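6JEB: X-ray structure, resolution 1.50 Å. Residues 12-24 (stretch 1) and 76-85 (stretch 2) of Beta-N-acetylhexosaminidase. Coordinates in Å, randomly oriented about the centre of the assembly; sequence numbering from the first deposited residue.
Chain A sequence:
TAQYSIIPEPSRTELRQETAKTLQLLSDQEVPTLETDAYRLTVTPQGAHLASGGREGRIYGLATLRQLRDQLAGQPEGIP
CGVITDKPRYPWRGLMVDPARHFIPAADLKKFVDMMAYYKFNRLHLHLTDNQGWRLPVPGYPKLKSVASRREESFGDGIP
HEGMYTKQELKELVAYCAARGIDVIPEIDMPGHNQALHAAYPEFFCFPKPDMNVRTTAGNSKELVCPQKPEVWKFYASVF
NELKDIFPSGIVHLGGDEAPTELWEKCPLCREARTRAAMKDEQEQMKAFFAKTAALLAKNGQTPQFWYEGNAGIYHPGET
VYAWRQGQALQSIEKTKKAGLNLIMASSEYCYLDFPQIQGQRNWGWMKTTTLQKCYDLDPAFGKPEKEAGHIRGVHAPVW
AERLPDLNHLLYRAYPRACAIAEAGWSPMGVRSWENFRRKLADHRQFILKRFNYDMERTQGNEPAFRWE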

# COMPACT_ATOMS: atom_id res chain seq x y z
N ARG A 12 -3.51 -11.49 -22.58
CA ARG A 12 -4.03 -12.19 -23.76
C ARG A 12 -4.71 -13.48 -23.32
O ARG A 12 -4.11 -14.28 -22.60
CB ARG A 12 -2.93 -12.51 -24.79
CG ARG A 12 -3.45 -13.28 -26.02
CD ARG A 12 -2.32 -13.72 -27.00
NE ARG A 12 -2.76 -14.78 -27.92
CZ ARG A 12 -3.03 -14.62 -29.21
NH1 ARG A 12 -2.89 -13.43 -29.81
NH2 ARG A 12 -3.45 -15.66 -29.92
N THR A 13 -5.96 -13.66 -23.74
CA THR A 13 -6.68 -14.91 -23.57
C THR A 13 -7.16 -15.35 -24.94
O THR A 13 -7.91 -14.60 -25.59
CB THR A 13 -7.88 -14.75 -22.63
OG1 THR A 13 -7.44 -14.22 -21.37
CG2 THR A 13 -8.56 -16.10 -22.40
N GLU A 14 -6.73 -16.53 -25.38
CA GLU A 14 -7.18 -17.13 -26.63
C GLU A 14 -8.01 -18.36 -26.26
O GLU A 14 -7.45 -19.40 -25.90
CB GLU A 14 -5.98 -17.51 -27.51
CG GLU A 14 -6.39 -18.23 -28.81
CD GLU A 14 -5.22 -18.74 -29.66
OE1 GLU A 14 -4.04 -18.50 -29.33
OE2 GLU A 14 -5.50 -19.40 -30.69
N LEU A 15 -9.33 -18.24 -26.35
CA LEU A 15 -10.20 -19.34 -25.97
C LEU A 15 -10.34 -20.34 -27.11
O LEU A 15 -10.29 -19.98 -28.29
CB LEU A 15 -11.58 -18.81 -25.59
CG LEU A 15 -11.60 -17.93 -24.33
CD1 LEU A 15 -13.00 -17.36 -24.11
CD2 LEU A 15 -11.16 -18.74 -23.12
N ARG A 16 -10.51 -21.60 -26.75
CA ARG A 16 -10.66 -22.70 -27.70
C ARG A 16 -12.01 -23.38 -27.48
O ARG A 16 -12.69 -23.14 -26.49
CB ARG A 16 -9.49 -23.69 -27.56
CG ARG A 16 -8.15 -23.08 -27.96
CD ARG A 16 -6.94 -23.93 -27.61
NE ARG A 16 -5.75 -23.45 -28.31
CZ ARG A 16 -4.51 -23.85 -28.05
NH1 ARG A 16 -4.28 -24.75 -27.10
NH2 ARG A 16 -3.49 -23.36 -28.75
N GLN A 17 -12.39 -24.23 -28.44
CA GLN A 17 -13.73 -24.80 -28.45
C GLN A 17 -13.91 -25.94 -27.46
O GLN A 17 -15.04 -26.21 -27.04
CB GLN A 17 -14.12 -25.27 -29.85
CG GLN A 17 -13.40 -26.54 -30.31
CD GLN A 17 -14.03 -27.17 -31.55
OE1 GLN A 17 -15.24 -27.40 -31.61
NE2 GLN A 17 -13.20 -27.45 -32.55
N GLU A 18 -12.84 -26.63 -27.07
CA GLU A 18 -12.96 -27.76 -26.18
C GLU A 18 -13.28 -27.29 -24.76
O GLU A 18 -13.12 -26.12 -24.41
CB GLU A 18 -11.66 -28.58 -26.15
CG GLU A 18 -11.27 -29.19 -27.49
CD GLU A 18 -10.53 -28.22 -28.39
OE1 GLU A 18 -9.97 -27.22 -27.88
OE2 GLU A 18 -10.50 -28.46 -29.61
N THR A 19 -13.73 -28.23 -23.94
CA THR A 19 -14.08 -27.99 -22.55
C THR A 19 -13.15 -28.79 -21.65
O THR A 19 -12.77 -29.91 -21.99
CB THR A 19 -15.53 -28.44 -22.29
OG1 THR A 19 -16.41 -27.69 -23.14
CG2 THR A 19 -15.92 -28.21 -20.84
N ALA A 20 -12.77 -28.20 -20.52
CA ALA A 20 -11.93 -28.85 -19.53
C ALA A 20 -12.72 -29.06 -18.24
O ALA A 20 -13.34 -28.12 -17.73
CB ALA A 20 -10.68 -28.01 -19.23
N LYS A 21 -12.69 -30.28 -17.72
CA LYS A 21 -13.29 -30.60 -16.43
C LYS A 21 -12.24 -30.95 -15.39
O LYS A 21 -12.58 -31.37 -14.28
CB LYS A 21 -14.33 -31.71 -16.56
CG LYS A 21 -15.59 -31.24 -17.26
CD LYS A 21 -16.60 -32.36 -17.43
CE LYS A 21 -17.82 -31.86 -18.18
NZ LYS A 21 -18.83 -32.92 -18.39
N THR A 22 -10.96 -30.78 -15.73
CA THR A 22 -9.87 -30.95 -14.79
C THR A 22 -8.86 -29.84 -15.05
O THR A 22 -8.71 -29.36 -16.17
CB THR A 22 -9.20 -32.32 -14.94
OG1 THR A 22 -8.11 -32.41 -14.01
CG2 THR A 22 -8.67 -32.54 -16.35
N LEU A 23 -8.20 -29.42 -13.97
CA LEU A 23 -7.13 -28.44 -14.04
C LEU A 23 -5.85 -28.99 -13.43
O LEU A 23 -4.99 -28.22 -12.98
CB LEU A 23 -7.55 -27.11 -13.40
CG LEU A 23 -8.47 -26.27 -14.29
CD1 LEU A 23 -9.22 -25.22 -13.47
CD2 LEU A 23 -7.67 -25.61 -15.41
N GLN A 24 -5.72 -30.32 -13.39
CA GLN A 24 -4.49 -30.95 -12.96
C GLN A 24 -3.31 -30.38 -13.73
O GLN A 24 -3.36 -30.25 -14.96
CB GLN A 24 -4.59 -32.46 -13.21
CG GLN A 24 -3.28 -33.21 -13.03
CD GLN A 24 -3.37 -34.66 -13.48
OE1 GLN A 24 -4.44 -35.26 -13.49
NE2 GLN A 24 -2.23 -35.24 -13.87
N PRO A 76 -19.69 -27.30 -12.93
CA PRO A 76 -19.53 -28.74 -13.21
C PRO A 76 -19.55 -29.08 -14.69
O PRO A 76 -19.01 -30.13 -15.08
CB PRO A 76 -20.71 -29.38 -12.46
CG PRO A 76 -21.71 -28.28 -12.31
CD PRO A 76 -20.93 -27.01 -12.18
N GLU A 77 -20.13 -28.23 -15.53
CA GLU A 77 -20.09 -28.46 -16.97
C GLU A 77 -18.70 -28.24 -17.56
O GLU A 77 -18.49 -28.54 -18.74
CB GLU A 77 -21.09 -27.54 -17.68
CG GLU A 77 -20.69 -26.07 -17.73
CD GLU A 77 -21.15 -25.27 -16.51
OE1 GLU A 77 -21.46 -25.88 -15.46
OE2 GLU A 77 -21.22 -24.03 -16.62
N GLY A 78 -17.75 -27.74 -16.77
CA GLY A 78 -16.41 -27.49 -17.23
C GLY A 78 -16.20 -26.04 -17.64
O GLY A 78 -17.13 -25.24 -17.74
N ILE A 79 -14.94 -25.71 -17.89
CA ILE A 79 -14.55 -24.37 -18.31
C ILE A 79 -13.96 -24.48 -19.71
O ILE A 79 -13.55 -25.57 -20.14
CB ILE A 79 -13.56 -23.71 -17.32
CG1 ILE A 79 -12.22 -24.46 -17.32
CG2 ILE A 79 -14.18 -23.62 -15.92
CD1 ILE A 79 -11.13 -23.74 -16.54
N PRO A 80 -13.89 -23.38 -20.45
CA PRO A 80 -13.30 -23.44 -21.79
C PRO A 80 -11.82 -23.78 -21.71
O PRO A 80 -11.12 -23.42 -20.76
CB PRO A 80 -13.49 -22.02 -22.34
CG PRO A 80 -14.46 -21.36 -21.46
CD PRO A 80 -14.43 -22.04 -20.14
N CYS A 81 -11.35 -24.48 -22.74
CA CYS A 81 -9.93 -24.60 -22.97
C CYS A 81 -9.41 -23.31 -23.61
O CYS A 81 -10.18 -22.48 -24.09
CB CYS A 81 -9.65 -25.79 -23.87
SG CYS A 81 -9.97 -27.37 -23.05
N GLY A 82 -8.10 -23.13 -23.58
CA GLY A 82 -7.54 -21.91 -24.12
C GLY A 82 -6.10 -21.72 -23.70
O GLY A 82 -5.50 -22.57 -23.02
N VAL A 83 -5.54 -20.59 -24.12
CA VAL A 83 -4.18 -20.19 -23.80
C VAL A 83 -4.22 -18.80 -23.21
O VAL A 83 -4.78 -17.88 -23.81
CB VAL A 83 -3.26 -20.21 -25.04
CG1 VAL A 83 -1.83 -19.89 -24.65
CG2 VAL A 83 -3.33 -21.56 -25.73
N ILE A 84 -3.61 -18.64 -22.04
CA ILE A 84 -3.49 -17.36 -21.35
C ILE A 84 -2.02 -16.98 -21.38
O ILE A 84 -1.17 -17.74 -20.90
CB ILE A 84 -3.98 -17.47 -19.90
CG1 ILE A 84 -5.46 -17.88 -19.85
CG2 ILE A 84 -3.74 -16.17 -19.15
CD1 ILE A 84 -5.87 -18.49 -18.51
N THR A 85 -1.70 -15.82 -21.95
CA THR A 85 -0.34 -15.31 -21.95
C THR A 85 -0.37 -13.97 -21.24
O THR A 85 -1.12 -13.07 -21.66
CB THR A 85 0.18 -15.14 -23.38
OG1 THR A 85 -0.06 -16.35 -24.11
CG2 THR A 85 1.68 -14.84 -23.38
O HOH W 1 -2.63 -16.40 -25.00

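The two stretches pair as antiparallel beta strands, held mainly by backbone hydrogen bonds. Together they bury 890 Å². A beta bulge between Leu-15 and Thr-19 shifts the register by two residues, where stretch 1 turns a corner at Gln-17 and Glu-18.

Stretch 2 enters as a loop. Pro-76 and Glu-77 point their side chains away and offer backbone carbonyls instead. The methylene CE of Lys-21, next to its terminal ammonium, lies 3.4 Å from Glu-77 O and 3.7 Å from Pro-76 O. Thr-19 CG2 also touches Glu-77 O, at 3.3 Å.

Gly-78 lies against stretch 1, its CA 3.2 Å from Ala-20 O. A CB here would clash with Thr-19 CG2 and Ala-20 O. Its backbone angles (97/170) call for glycine in any case.

Ile-79 begins the strand. It forms a two-way pair with Ala-20: Ala-20 N donates to Ile-79 O at 2.8 Å, and Ile-79 N donates to Ala-20 O at 2.9 Å. The side chains of both residues lie on the same face. Ile-79 CD1 reaches Leu-23 CD1 at 3.9 Å, an apolar contact between buried residues.

Pro-80 has no amide hydrogen to donate. It sits opposite Thr-19 in a non-hydrogen-bonded pair, and their side chains diverge. Pro-80 CB still meets Leu-15 CD2 at 4.1 Å.

Cys-81 spans the bulge. Its N donates to Glu-18 O at 2.9 Å, while its O accepts from Arg-16 N at 2.8 Å. One residue of stretch 2 thus bonds to two separate positions on stretch 1. Its side chain points toward stretch 1, and SG packs 3.9 Å from Ala-20 CB. Cys-81 has the largest covered area of any residue here.

Gly-82 faces Leu-15 closely, with the two CA atoms 4.1 Å apart. A CB on Gly-82 would clash with Glu-14 O.

Val-83 pairs with Glu-14 through two bonds: Glu-14 N to Val-83 O at 2.8 Å, nearly linear, and Val-83 N to Glu-14 O at 2.9 Å. Val-83 CG2 covers one face of the Arg-16 guanidinium, 3.5 Å from Arg-16 CZ.

Ile-84 and Thr-13 form a non-hydrogen-bonded pair. Ile-84 CA approaches Arg-12 O at 3.4 Å in a CA-H...O contact.

Thr-85 closes the ladder with Arg-12. Thr-85 N donates to Arg-12 O at 2.9 Å; the return bond, Arg-12 N to Thr-85 O at 3.0 Å, is weak. Water 1 bonds Thr-85 OG1 at 2.7 Å and weakly links Val-83 O and Arg-12 NE. Within stretch 1, Arg-12 NH2 makes a salt bridge to Glu-14 OE1 at 3.0 Å.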